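Local coordinates for protein Bpsl2520 (Burkholderia pseudomallei K96243, PDB 6F03) that is of unknown function but is a putative exported, secreted antigen of the DUF2059 family, mainly helical, with two chains in its assembly, at residues K47-A52 / T147-P152. Sequence-based numbering, arbitrary orientation.
Sequences KDLLDA and TFYKSP
Leu49 meets Tyr149 at the rim of its ring: methyl CD1 lies near the ring plane, 3.3 Å from Tyr149 CD2 and 3.8 Å from Tyr149 CE2, rather than over a face. The leucine CG is anti to the backbone N (chi1 -179°), beside the carbonyl carbon, and the end of the side chain comes nearer the tyrosine than its base does. Over one face of that ring, towards the rim, lies CD2 of the adjacent Phe148, 4.2 Å above the plane. Ala52 and Tyr149 are the nearest pair across the contact by their CA atoms, 6.1 Å apart. The alanine methyl points at the other helix and rests against the stems of two side chains, with Ala52 CB 4.0 Å from Tyr149 CB and 3.9 Å from Lys150 CG. Beyond this apolar strip, Lys150 reaches across past the alanine, its chain bent at chi3 (100°) and chi4 (64°), and brings its ammonium towards Asp51. The resulting salt bridge is long, 4.0 Å from Lys150 NZ to Asp51 OD2. A water fills in: it donates to Asp48 O and forms weak bonds with both charged ends, so the polar edge is held loosely beside a tighter apolar one. At the end of helix 139-150, Ser151 OG donates to Phe148 O (2.6 Å) and, as N-cap of helix 152-193, is hydrogen-bonded to Gly154 N. The contact thus packs the C-terminal end of helix 40-52 against that of helix 139-150; Leu49 also reaches Tyr133 of helix 119-136, while Tyr149 packs on Phe157 and Ile158 of helix 152-193 and on Phe157 of the second subunit, whose Phe148 stacks with Phe148 here.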
# COMPACT_ATOMS: atom_id res chain seq x y z
N LYS B 47 -1.50 25.64 9.96
CA LYS B 47 -0.08 25.89 9.74
C LYS B 47 0.75 25.44 10.94
O LYS B 47 1.82 24.84 10.77
CB LYS B 47 0.14 27.37 9.42
CG LYS B 47 1.60 27.77 9.22
CD LYS B 47 1.70 29.27 9.05
CE LYS B 47 3.13 29.73 8.93
NZ LYS B 47 3.24 31.14 9.41
N ASP B 48 0.29 25.72 12.17
CA ASP B 48 1.01 25.23 13.34
C ASP B 48 0.96 23.70 13.44
O ASP B 48 1.95 23.07 13.82
CB ASP B 48 0.49 25.88 14.61
CG ASP B 48 0.96 27.32 14.76
OD1 ASP B 48 1.87 27.73 13.99
OD2 ASP B 48 0.45 28.04 15.65
N LEU B 49 -0.17 23.08 13.10
CA LEU B 49 -0.23 21.63 13.15
C LEU B 49 0.73 21.01 12.14
O LEU B 49 1.44 20.06 12.46
CB LEU B 49 -1.66 21.14 12.90
CG LEU B 49 -1.80 19.61 12.94
CD1 LEU B 49 -1.17 19.09 14.19
CD2 LEU B 49 -3.25 19.19 12.90
N LEU B 50 0.74 21.52 10.90
CA LEU B 50 1.64 21.00 9.87
C LEU B 50 3.11 21.09 10.30
O LEU B 50 3.90 20.18 10.04
CB LEU B 50 1.41 21.75 8.56
CG LEU B 50 0.05 21.46 7.88
CD1 LEU B 50 -0.11 22.25 6.59
CD2 LEU B 50 -0.10 19.96 7.64
N ASP B 51 3.49 22.20 10.94
CA ASP B 51 4.84 22.32 11.48
C ASP B 51 5.13 21.24 12.53
O ASP B 51 6.21 20.65 12.55
CB ASP B 51 5.02 23.72 12.07
CG ASP B 51 6.40 23.95 12.63
OD1 ASP B 51 7.36 24.02 11.81
OD2 ASP B 51 6.53 24.08 13.88
N ALA B 52 4.17 20.96 13.41
CA ALA B 52 4.40 20.01 14.50
C ALA B 52 4.51 18.57 14.00
O ALA B 52 5.15 17.74 14.66
CB ALA B 52 3.28 20.13 15.55
N THR B 147 -1.43 20.36 20.31
CA THR B 147 -0.99 20.16 21.69
C THR B 147 -0.46 18.74 21.89
O THR B 147 0.62 18.55 22.45
CB THR B 147 -2.15 20.41 22.66
OG1 THR B 147 -2.52 21.79 22.60
CG2 THR B 147 -1.72 20.00 24.09
N PHE B 148 -1.20 17.74 21.42
CA PHE B 148 -0.69 16.38 21.58
C PHE B 148 0.62 16.17 20.81
O PHE B 148 1.56 15.56 21.32
CB PHE B 148 -1.75 15.37 21.16
CG PHE B 148 -1.21 13.98 20.97
CD1 PHE B 148 -0.87 13.21 22.07
CD2 PHE B 148 -1.03 13.45 19.69
CE1 PHE B 148 -0.36 11.94 21.91
CE2 PHE B 148 -0.52 12.17 19.51
CZ PHE B 148 -0.18 11.41 20.63
N TYR B 149 0.70 16.69 19.58
CA TYR B 149 1.90 16.42 18.77
C TYR B 149 3.15 17.10 19.32
O TYR B 149 4.26 16.57 19.15
CB TYR B 149 1.69 16.85 17.31
CG TYR B 149 0.87 15.88 16.49
CD1 TYR B 149 1.26 14.55 16.38
CD2 TYR B 149 -0.23 16.31 15.77
CE1 TYR B 149 0.53 13.65 15.60
CE2 TYR B 149 -0.96 15.42 14.98
CZ TYR B 149 -0.56 14.09 14.91
OH TYR B 149 -1.26 13.22 14.15
N LYS B 150 3.00 18.26 19.95
CA LYS B 150 4.12 18.93 20.60
C LYS B 150 4.43 18.37 21.99
O LYS B 150 5.49 18.67 22.51
CB LYS B 150 3.87 20.44 20.68
CG LYS B 150 3.83 21.08 19.29
CD LYS B 150 4.06 22.58 19.31
CE LYS B 150 5.51 22.94 18.93
NZ LYS B 150 5.87 22.57 17.50
N SER B 151 3.56 17.56 22.58
CA SER B 151 3.88 16.96 23.87
C SER B 151 4.99 15.92 23.71
O SER B 151 5.26 15.45 22.60
CB SER B 151 2.64 16.33 24.49
OG SER B 151 2.26 15.14 23.81
N PRO B 152 5.67 15.56 24.81
CA PRO B 152 6.73 14.54 24.69
C PRO B 152 6.24 13.22 24.11
O PRO B 152 6.96 12.58 23.33
CB PRO B 152 7.22 14.36 26.13
CG PRO B 152 6.86 15.67 26.82
CD PRO B 152 5.58 16.14 26.16
O HOH W 1 3.67 24.22 15.56